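Local coordinates for protein beta-galacturonidase (Eisenbergiella tayi, PDB 6NCW) that hydrolyses beta-galacturonides as a glycoside hydrolase of family 2 and may also act on beta-glucuronides, as its family relatives do, at residues 118-123 with 127-132; 93-98 with 311-316; 133-138 with 278-283. All coordinates share one frame; numbering follows the deposited sequence.

Contact 1 of 3, residues 118-123 with 127-132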
loop_
_atom_site.group_PDB
_atom_site.type_symbol
_atom_site.label_atom_id
_atom_site.label_comp_id
_atom_site.label_asym_id
_atom_site.label_seq_id
_atom_site.Cartn_x
_atom_site.Cartn_y
_atom_site.Cartn_z
ATOM N N ASN A 118 28.474 7.735 -15.022
ATOM C CA ASN A 118 27.242 7.168 -15.573
ATOM C C ASN A 118 26.487 8.159 -16.467
ATOM O O ASN A 118 25.301 7.948 -16.768
ATOM C CB ASN A 118 26.340 6.626 -14.446
ATOM C CG ASN A 118 25.735 7.711 -13.559
ATOM O OD1 ASN A 118 26.055 8.898 -13.670
ATOM N ND2 ASN A 118 24.859 7.290 -12.646
ATOM N N SER A 119 27.158 9.222 -16.907
ATOM C CA SER A 119 26.555 10.208 -17.798
ATOM C C SER A 119 26.074 9.566 -19.090
ATOM O O SER A 119 26.689 8.635 -19.616
ATOM C CB SER A 119 27.561 11.307 -18.159
ATOM O OG SER A 119 28.005 12.012 -17.013
ATOM N N PHE A 120 24.973 10.095 -19.618
ATOM C CA PHE A 120 24.550 9.799 -20.979
ATOM C C PHE A 120 25.091 10.867 -21.922
ATOM O O PHE A 120 25.316 12.014 -21.524
ATOM C CB PHE A 120 23.022 9.766 -21.092
ATOM C CG PHE A 120 22.353 8.727 -20.231
ATOM C CD1 PHE A 120 22.819 7.429 -20.179
ATOM C CD2 PHE A 120 21.239 9.058 -19.494
ATOM C CE1 PHE A 120 22.171 6.484 -19.398
ATOM C CE2 PHE A 120 20.595 8.129 -18.724
ATOM C CZ PHE A 120 21.065 6.844 -18.665
ATOM N N GLY A 121 25.256 10.496 -23.186
ATOM C CA GLY A 121 25.713 11.424 -24.193
ATOM C C GLY A 121 26.399 10.732 -25.354
ATOM O O GLY A 121 26.432 9.502 -25.440
ATOM N N PRO A 122 26.985 11.524 -26.262
ATOM C CA PRO A 122 27.503 10.955 -27.523
ATOM C C PRO A 122 28.598 9.923 -27.354
ATOM O O PRO A 122 28.766 9.066 -28.239
ATOM C CB PRO A 122 28.032 12.190 -28.268
ATOM C CG PRO A 122 27.313 13.344 -27.662
ATOM C CD PRO A 122 27.082 12.991 -26.230
ATOM N N ASP A 123 29.393 10.005 -26.284
ATOM C CA ASP A 123 30.467 9.033 -26.094
ATOM C C ASP A 123 29.935 7.645 -25.768
ATOM O O ASP A 123 30.672 6.663 -25.919
ATOM C CB ASP A 123 31.411 9.465 -24.964
ATOM C CG ASP A 123 32.084 10.808 -25.227
ATOM O OD1 ASP A 123 32.006 11.317 -26.369
ATOM O OD2 ASP A 123 32.703 11.345 -24.281
ATOM N N HIS A 127 24.980 2.473 -23.068
ATOM C CA HIS A 127 24.268 3.104 -21.967
ATOM C C HIS A 127 23.617 4.385 -22.462
ATOM O O HIS A 127 24.317 5.364 -22.730
ATOM C CB HIS A 127 25.217 3.399 -20.817
ATOM C CG HIS A 127 25.714 2.173 -20.142
ATOM N ND1 HIS A 127 25.042 1.584 -19.095
ATOM C CD2 HIS A 127 26.799 1.399 -20.387
ATOM C CE1 HIS A 127 25.707 0.512 -18.705
ATOM N NE2 HIS A 127 26.780 0.379 -19.468
ATOM N N VAL A 128 22.287 4.367 -22.576
ATOM C CA VAL A 128 21.451 5.473 -23.051
ATOM C C VAL A 128 20.213 5.569 -22.156
ATOM O O VAL A 128 19.954 4.640 -21.376
ATOM C CB VAL A 128 21.037 5.264 -24.519
ATOM C CG1 VAL A 128 22.269 5.225 -25.450
ATOM C CG2 VAL A 128 20.215 3.999 -24.651
ATOM N N PRO A 129 19.420 6.644 -22.213
ATOM C CA PRO A 129 18.124 6.611 -21.524
ATOM C C PRO A 129 17.346 5.420 -22.055
ATOM O O PRO A 129 17.230 5.238 -23.267
ATOM C CB PRO A 129 17.475 7.950 -21.905
ATOM C CG PRO A 129 18.671 8.843 -22.297
ATOM C CD PRO A 129 19.584 7.889 -22.988
ATOM N N ASN A 130 16.909 4.553 -21.146
ATOM C CA ASN A 130 16.402 3.256 -21.566
ATOM C C ASN A 130 15.456 2.710 -20.500
ATOM O O ASN A 130 15.285 3.297 -19.423
ATOM C CB ASN A 130 17.561 2.292 -21.834
ATOM C CG ASN A 130 17.308 1.391 -23.049
ATOM O OD1 ASN A 130 16.155 1.054 -23.387
ATOM N ND2 ASN A 130 18.388 1.011 -23.718
ATOM N N ASP A 131 14.860 1.551 -20.812
ATOM C CA ASP A 131 13.910 0.840 -19.950
ATOM C C ASP A 131 14.605 0.003 -18.871
ATOM O O ASP A 131 14.184 -1.117 -18.552
ATOM C CB ASP A 131 12.997 -0.022 -20.830
ATOM C CG ASP A 131 11.738 -0.522 -20.087
ATOM O OD1 ASP A 131 11.226 -1.606 -20.403
ATOM O OD2 ASP A 131 11.247 0.166 -19.186
ATOM N N TYR A 132 15.683 0.539 -18.309
ATOM C CA TYR A 132 16.403 0.016 -17.157
ATOM C C TYR A 132 17.426 1.084 -16.783
ATOM O O TYR A 132 17.741 1.967 -17.589
ATOM C CB TYR A 132 17.097 -1.338 -17.449
ATOM C CG TYR A 132 18.162 -1.271 -18.546
ATOM C CD1 TYR A 132 17.791 -1.284 -19.894
ATOM C CD2 TYR A 132 19.532 -1.199 -18.234
ATOM C CE1 TYR A 132 18.741 -1.227 -20.903
ATOM C CE2 TYR A 132 20.491 -1.142 -19.238
ATOM C CZ TYR A 132 20.080 -1.146 -20.571
ATOM O OH TYR A 132 20.992 -1.079 -21.581
HETATM O O HOH W 1 24.409 7.883 -23.962
#
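Phe120 lies with one face of its ring against the Val128-Pro129 step. Pro129 N sits over the ring centre, and Pro129 CD makes a CH-pi contact 4.1 Å from the Phe120 centroid and 17° off the ring normal. Phe120 CD2 and Pro129 CG are 3.8 Å apart, the two side chains passing in opposite directions. One side of the ring, CD1 and CE1, runs along main chain: Phe120 CE1 is 3.5 Å from Val128 O, and Phe120 CD1 is 3.6 Å from His127 O, which approaches obliquely. A chi1 of -61° swings Phe120 CG to the side opposite its own carbonyl carbon and brings the ring over this step; Asn118 O comes up to the other face. Next to the ring, water 1 bridges the two segments, accepting from Gly121 N at 2.9 Å and lying 2.8 Å from His127 O, which also has Ser124 OG as a partner. Further along, Asn130 OD1 takes the N-H of Asp131 at 2.9 Å. Asp131 binds galacturonate; here its OD2 is in a salt bridge with Arg525 and its OD1 is hydrogen-bonded to Asn530 and to a glycerol. Both segments belong to the long loop between strands 109-117 and 142-147 of the N-terminal beta-sandwich, which leans across to the TIM barrel, where Asp123 O is bonded to Gln352 of helix 349-364.

Contact 2 of 3, residues 93-98 with 311-316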
loop_
_atom_site.group_PDB
_atom_site.type_symbol
_atom_site.label_atom_id
_atom_site.label_comp_id
_atom_site.label_asym_id
_atom_site.label_seq_id
_atom_site.Cartn_x
_atom_site.Cartn_y
_atom_site.Cartn_z
ATOM N N ASN A 93 31.499 0.250 -20.497
ATOM C CA ASN A 93 30.482 -0.799 -20.348
ATOM C C ASN A 93 30.497 -1.336 -18.925
ATOM O O ASN A 93 31.515 -1.852 -18.452
ATOM C CB ASN A 93 30.648 -1.956 -21.334
ATOM C CG ASN A 93 29.382 -2.809 -21.458
ATOM O OD1 ASN A 93 28.278 -2.282 -21.635
ATOM N ND2 ASN A 93 29.540 -4.119 -21.377
ATOM N N ALA A 94 29.355 -1.232 -18.245
ATOM C CA ALA A 94 29.280 -1.539 -16.823
ATOM C C ALA A 94 29.410 -3.026 -16.535
ATOM O O ALA A 94 29.661 -3.405 -15.386
ATOM C CB ALA A 94 27.946 -1.037 -16.251
ATOM N N TYR A 95 29.223 -3.875 -17.535
ATOM C CA TYR A 95 28.802 -5.235 -17.278
ATOM C C TYR A 95 29.832 -6.288 -17.653
ATOM O O TYR A 95 29.552 -7.477 -17.482
ATOM C CB TYR A 95 27.477 -5.505 -18.016
ATOM C CG TYR A 95 26.386 -4.500 -17.738
ATOM C CD1 TYR A 95 25.735 -4.469 -16.506
ATOM C CD2 TYR A 95 25.979 -3.589 -18.723
ATOM C CE1 TYR A 95 24.691 -3.555 -16.254
ATOM C CE2 TYR A 95 24.950 -2.682 -18.489
ATOM C CZ TYR A 95 24.316 -2.662 -17.254
ATOM O OH TYR A 95 23.306 -1.753 -17.031
ATOM N N THR A 96 31.013 -5.888 -18.147
ATOM C CA THR A 96 32.073 -6.806 -18.513
ATOM C C THR A 96 33.363 -6.448 -17.768
ATOM O O THR A 96 33.623 -5.272 -17.489
ATOM C CB THR A 96 32.325 -6.791 -20.026
ATOM O OG1 THR A 96 32.385 -5.437 -20.501
ATOM C CG2 THR A 96 31.204 -7.544 -20.769
ATOM N N PRO A 97 34.171 -7.440 -17.413
ATOM C CA PRO A 97 35.389 -7.168 -16.641
ATOM C C PRO A 97 36.512 -6.658 -17.533
ATOM O O PRO A 97 36.505 -6.828 -18.755
ATOM C CB PRO A 97 35.744 -8.533 -16.036
ATOM C CG PRO A 97 35.146 -9.531 -16.969
ATOM C CD PRO A 97 33.972 -8.878 -17.673
ATOM N N PHE A 98 37.461 -5.982 -16.898
ATOM C CA PHE A 98 38.647 -5.467 -17.580
ATOM C C PHE A 98 39.789 -5.457 -16.576
ATOM O O PHE A 98 39.577 -5.658 -15.377
ATOM C CB PHE A 98 38.419 -4.062 -18.182
ATOM C CG PHE A 98 38.119 -2.962 -17.148
ATOM C CD1 PHE A 98 36.841 -2.803 -16.624
ATOM C CD2 PHE A 98 39.112 -2.081 -16.738
ATOM C CE1 PHE A 98 36.558 -1.788 -15.708
ATOM C CE2 PHE A 98 38.849 -1.070 -15.821
ATOM C CZ PHE A 98 37.561 -0.917 -15.302
ATOM N N VAL A 311 18.796 -10.245 -19.329
ATOM C CA VAL A 311 18.395 -8.970 -19.935
ATOM C C VAL A 311 19.088 -7.806 -19.229
ATOM O O VAL A 311 19.083 -7.728 -17.994
ATOM C CB VAL A 311 16.869 -8.802 -19.881
ATOM C CG1 VAL A 311 16.192 -9.860 -20.764
ATOM C CG2 VAL A 311 16.347 -8.882 -18.413
ATOM N N HIS A 312 19.706 -6.894 -19.995
ATOM C CA HIS A 312 20.124 -7.051 -21.405
ATOM C C HIS A 312 21.633 -6.781 -21.461
ATOM O O HIS A 312 22.092 -5.833 -22.110
ATOM C CB HIS A 312 19.403 -6.082 -22.338
ATOM C CG HIS A 312 17.918 -6.287 -22.392
ATOM N ND1 HIS A 312 17.342 -7.395 -22.970
ATOM C CD2 HIS A 312 16.894 -5.525 -21.940
ATOM C CE1 HIS A 312 16.024 -7.301 -22.887
ATOM N NE2 HIS A 312 15.726 -6.174 -22.270
ATOM N N TYR A 313 22.411 -7.594 -20.759
ATOM C CA TYR A 313 23.845 -7.361 -20.654
ATOM C C TYR A 313 24.467 -8.568 -19.972
ATOM O O TYR A 313 23.758 -9.355 -19.342
ATOM C CB TYR A 313 24.152 -6.073 -19.856
ATOM C CG TYR A 313 23.177 -5.868 -18.743
ATOM C CD1 TYR A 313 23.185 -6.708 -17.638
ATOM C CD2 TYR A 313 22.209 -4.866 -18.808
ATOM C CE1 TYR A 313 22.274 -6.565 -16.630
ATOM C CE2 TYR A 313 21.294 -4.703 -17.791
ATOM C CZ TYR A 313 21.328 -5.560 -16.696
ATOM O OH TYR A 313 20.414 -5.425 -15.669
ATOM N N PRO A 314 25.781 -8.724 -20.069
ATOM C CA PRO A 314 26.430 -9.839 -19.376
ATOM C C PRO A 314 26.297 -9.673 -17.874
ATOM O O PRO A 314 26.217 -8.553 -17.358
ATOM C CB PRO A 314 27.894 -9.753 -19.842
ATOM C CG PRO A 314 27.810 -9.038 -21.187
ATOM C CD PRO A 314 26.701 -8.012 -20.972
ATOM N N ASN A 315 26.247 -10.806 -17.174
ATOM C CA ASN A 315 26.053 -10.842 -15.730
ATOM C C ASN A 315 27.356 -11.093 -14.980
ATOM O O ASN A 315 28.331 -11.611 -15.528
ATOM C CB ASN A 315 25.041 -11.922 -15.338
ATOM C CG ASN A 315 23.601 -11.414 -15.365
ATOM O OD1 ASN A 315 23.277 -10.459 -16.098
ATOM N ND2 ASN A 315 22.737 -12.028 -14.550
ATOM N N ASP A 316 27.340 -10.712 -13.702
ATOM C CA ASP A 316 28.331 -11.091 -12.704
ATOM C C ASP A 316 28.678 -12.579 -12.773
ATOM O O ASP A 316 27.800 -13.442 -12.714
ATOM C CB ASP A 316 27.777 -10.753 -11.315
ATOM C CG ASP A 316 28.845 -10.715 -10.235
ATOM O OD1 ASP A 316 28.634 -9.965 -9.252
ATOM O OD2 ASP A 316 29.878 -11.439 -10.344
#
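Tyr95 meets segment 311-316 at Tyr313 and Pro314, and the approach to them begins with a cis peptide between Val311 and His312. His312, a galacturonate-binding residue, keeps ND1 on Glu333 and gives NE2 to a glycerol. Tyr313 then stacks face to face on Tyr95, centroids 3.8 Å apart and planes only 8° from parallel. The backbone brings Tyr313 CB over the Tyr95 ring, in a CH-pi contact 3.6 Å from the Tyr95 centroid, and a chi1 of 36°, with CG between the backbone N and the carbonyl carbon, lays the Tyr313 ring over it too. The pair is sandwiched, with Val311 O on the outer face of Tyr313 and Ala94 CB on that of Tyr95. All this happens in a loop at the C-terminal end of barrel strand 307-309, the end at which TIM barrels carry their active sites, leading to helix 317-326. Pro314 follows, its O 3.4 Å from Tyr95 CB and its CG 3.7 Å from Thr96 CG2. Within segment 93-98, Asn93 ND2 bonds to Thr96 OG1 at 3.3 Å. Arg140 ties the two main chains together, NH2 on Pro314 O and NH1 on Tyr95 O, while Thr96 OG1 also pairs with Glu359. Asp316 is the N-cap of helix 317-326, its OD2 bonded to Leu318 N.

Contact 3 of 3, residues 133-138 with 278-283; sequences QSYGGI and HEDHPQ
At Tyr135 and Asp280, the two residues that meet, both backbones are extended loop without strand pairing, and Glu279 just before Asp280 forms the centre of an inverse gamma turn. The side chains cross at about a right angle, and the carboxylate oxygen comes in from the CE1 side of the hydroxyl: Tyr135 OH donates to Asp280 OD2, which lies at the edge of the ring and in its plane. The modelled separation of Tyr135 OH and Asp280 OD2, 2.3 Å, is too short to take at face value at this resolution; a hydrogen bond is the natural reading, but the modelled length is doubtful. Ring and carboxylate planes are turned 32° from each other. Asp280 CG is anti to the backbone N (chi1 -166°), and that sends the carboxylate toward the tyrosine. Both partners of the bond have more to hold them. Water 2 donates to Asp280 OD2 at 3.0 Å and accepts from Gln133 N at 2.9 Å, a second bridge between the segments. Water 3 donates to Tyr135 OH at 3.2 Å and to His281 O at 2.8 Å. Asp280 OD1 takes Arg516 N, and so both carboxylate oxygens of this buried acid are engaged. Gln133 CG lies over the centre of one face of the Tyr135 ring. Past the acid, His281 ND1 accepts the N-H of Gln283 nearly straight on, while His281 NE2 bonds to Gln283 of the second subunit, an exchange made in both directions. The contact therefore joins the loop ahead of strand 142-147 in the N-terminal sandwich to the barrel loop between strand 268-276 and helix 290-302, with strand 515-516 packed against both sides and the subunit interface just beyond.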
loop_
_atom_site.group_PDB
_atom_site.type_symbol
_atom_site.label_atom_id
_atom_site.label_comp_id
_atom_site.label_asym_id
_atom_site.label_seq_id
_atom_site.Cartn_x
_atom_site.Cartn_y
_atom_site.Cartn_z
ATOM N N GLN A 133 17.956 0.987 -15.575
ATOM C CA GLN A 133 18.778 2.058 -15.020
ATOM C C GLN A 133 20.252 1.826 -15.343
ATOM O O GLN A 133 20.738 0.691 -15.276
ATOM C CB GLN A 133 18.576 2.154 -13.503
ATOM C CG GLN A 133 19.451 3.218 -12.791
ATOM C CD GLN A 133 19.128 4.646 -13.230
ATOM O OE1 GLN A 133 19.505 5.083 -14.318
ATOM N NE2 GLN A 133 18.417 5.366 -12.386
ATOM N N SER A 134 20.959 2.904 -15.715
ATOM C CA SER A 134 22.429 2.893 -15.830
ATOM C C SER A 134 22.986 3.487 -14.546
ATOM O O SER A 134 22.998 4.709 -14.384
ATOM C CB SER A 134 22.914 3.699 -17.036
ATOM O OG SER A 134 22.628 3.015 -18.241
ATOM N N TYR A 135 23.454 2.628 -13.634
ATOM C CA TYR A 135 23.901 3.080 -12.328
ATOM C C TYR A 135 25.303 3.688 -12.432
ATOM O O TYR A 135 25.932 3.681 -13.481
ATOM C CB TYR A 135 23.864 1.926 -11.317
ATOM C CG TYR A 135 22.447 1.447 -10.963
ATOM C CD1 TYR A 135 21.838 0.386 -11.645
ATOM C CD2 TYR A 135 21.710 2.085 -9.965
ATOM C CE1 TYR A 135 20.517 -0.029 -11.314
ATOM C CE2 TYR A 135 20.428 1.677 -9.626
ATOM C CZ TYR A 135 19.832 0.630 -10.306
ATOM O OH TYR A 135 18.546 0.269 -9.949
ATOM N N GLY A 136 25.772 4.260 -11.338
ATOM C CA GLY A 136 27.144 4.741 -11.242
ATOM C C GLY A 136 27.841 4.039 -10.095
ATOM O O GLY A 136 27.254 3.854 -9.027
ATOM N N GLY A 137 29.090 3.642 -10.325
ATOM C CA GLY A 137 29.886 3.129 -9.232
ATOM C C GLY A 137 30.701 1.906 -9.575
ATOM O O GLY A 137 30.688 1.424 -10.713
ATOM N N ILE A 138 31.438 1.408 -8.588
ATOM C CA ILE A 138 32.205 0.175 -8.732
ATOM C C ILE A 138 31.248 -0.932 -8.311
ATOM O O ILE A 138 31.198 -1.331 -7.142
ATOM C CB ILE A 138 33.485 0.189 -7.895
ATOM C CG1 ILE A 138 34.273 1.492 -8.132
ATOM C CG2 ILE A 138 34.323 -1.033 -8.208
ATOM C CD1 ILE A 138 35.649 1.516 -7.445
ATOM N N HIS A 278 16.818 -8.863 -14.799
ATOM C CA HIS A 278 17.765 -7.755 -14.687
ATOM C C HIS A 278 18.585 -7.870 -13.406
ATOM O O HIS A 278 18.101 -8.340 -12.373
ATOM C CB HIS A 278 17.019 -6.405 -14.665
ATOM C CG HIS A 278 16.818 -5.803 -16.020
ATOM N ND1 HIS A 278 17.866 -5.330 -16.783
ATOM C CD2 HIS A 278 15.699 -5.625 -16.764
ATOM C CE1 HIS A 278 17.400 -4.877 -17.932
ATOM N NE2 HIS A 278 16.085 -5.029 -17.937
ATOM N N GLU A 279 19.819 -7.384 -13.464
ATOM C CA GLU A 279 20.586 -7.103 -12.250
ATOM C C GLU A 279 20.060 -5.790 -11.660
ATOM O O GLU A 279 20.581 -4.703 -11.933
ATOM C CB GLU A 279 22.082 -7.027 -12.553
ATOM C CG GLU A 279 22.690 -8.379 -13.016
ATOM C CD GLU A 279 24.233 -8.337 -13.171
ATOM O OE1 GLU A 279 24.897 -9.399 -13.015
ATOM O OE2 GLU A 279 24.767 -7.245 -13.468
ATOM N N ASP A 280 18.993 -5.879 -10.862
ATOM C CA ASP A 280 18.434 -4.677 -10.255
ATOM C C ASP A 280 17.797 -5.020 -8.914
ATOM O O ASP A 280 17.193 -6.086 -8.758
ATOM C CB ASP A 280 17.417 -4.023 -11.188
ATOM C CG ASP A 280 17.066 -2.594 -10.767
ATOM O OD1 ASP A 280 16.013 -2.414 -10.114
ATOM O OD2 ASP A 280 17.851 -1.657 -11.084
ATOM N N HIS A 281 17.933 -4.112 -7.947
ATOM C CA HIS A 281 17.417 -4.366 -6.605
ATOM C C HIS A 281 17.293 -3.017 -5.920
ATOM O O HIS A 281 18.153 -2.150 -6.134
ATOM C CB HIS A 281 18.350 -5.298 -5.821
ATOM C CG HIS A 281 17.877 -5.650 -4.446
ATOM N ND1 HIS A 281 17.840 -4.740 -3.410
ATOM C CD2 HIS A 281 17.465 -6.832 -3.923
ATOM C CE1 HIS A 281 17.418 -5.342 -2.313
ATOM N NE2 HIS A 281 17.168 -6.606 -2.601
ATOM N N PRO A 282 16.255 -2.802 -5.108
ATOM C CA PRO A 282 16.002 -1.460 -4.558
ATOM C C PRO A 282 17.043 -0.975 -3.573
ATOM O O PRO A 282 17.154 0.241 -3.391
ATOM C CB PRO A 282 14.632 -1.597 -3.883
ATOM C CG PRO A 282 14.289 -3.028 -3.922
ATOM C CD PRO A 282 15.091 -3.687 -4.994
ATOM N N GLN A 283 17.794 -1.862 -2.919
ATOM C CA GLN A 283 18.840 -1.437 -1.998
ATOM C C GLN A 283 20.230 -1.528 -2.596
ATOM O O GLN A 283 21.138 -0.837 -2.126
ATOM C CB GLN A 283 18.852 -2.282 -0.722
ATOM C CG GLN A 283 17.693 -2.104 0.235
ATOM C CD GLN A 283 17.881 -3.012 1.433
ATOM O OE1 GLN A 283 17.471 -4.162 1.409
ATOM N NE2 GLN A 283 18.579 -2.521 2.457
HETATM O O HOH W 2 18.140 -1.447 -14.033
HETATM O O HOH W 3 18.319 0.587 -6.760
#

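Overall arrangement
Contacts 2 and 3 join sandwich loops to TIM-barrel loops; contact 1 folds the sandwich loop on itself next to them. Contacts 1 and 2 have centres about 15 Å apart and meet through His127, whose NE2 is 3.3 Å from Ala94 N, while His127 ND1 lies 2.9 Å from Ser134 OG in contact 3. Contacts 2 and 3, centres about 12 Å apart, join where Tyr313 OH approaches His278 ND1 at 2.8 Å and Asp316 N approaches Glu279 OE1 at 2.9 Å. Contact 1 supplies Asp131 and contact 2 supplies His312 to the galacturonate site. Contact 3 lies further off, the Asp280 side chain about 12 Å from the bound glycerol and about 8 Å from that of Asn530.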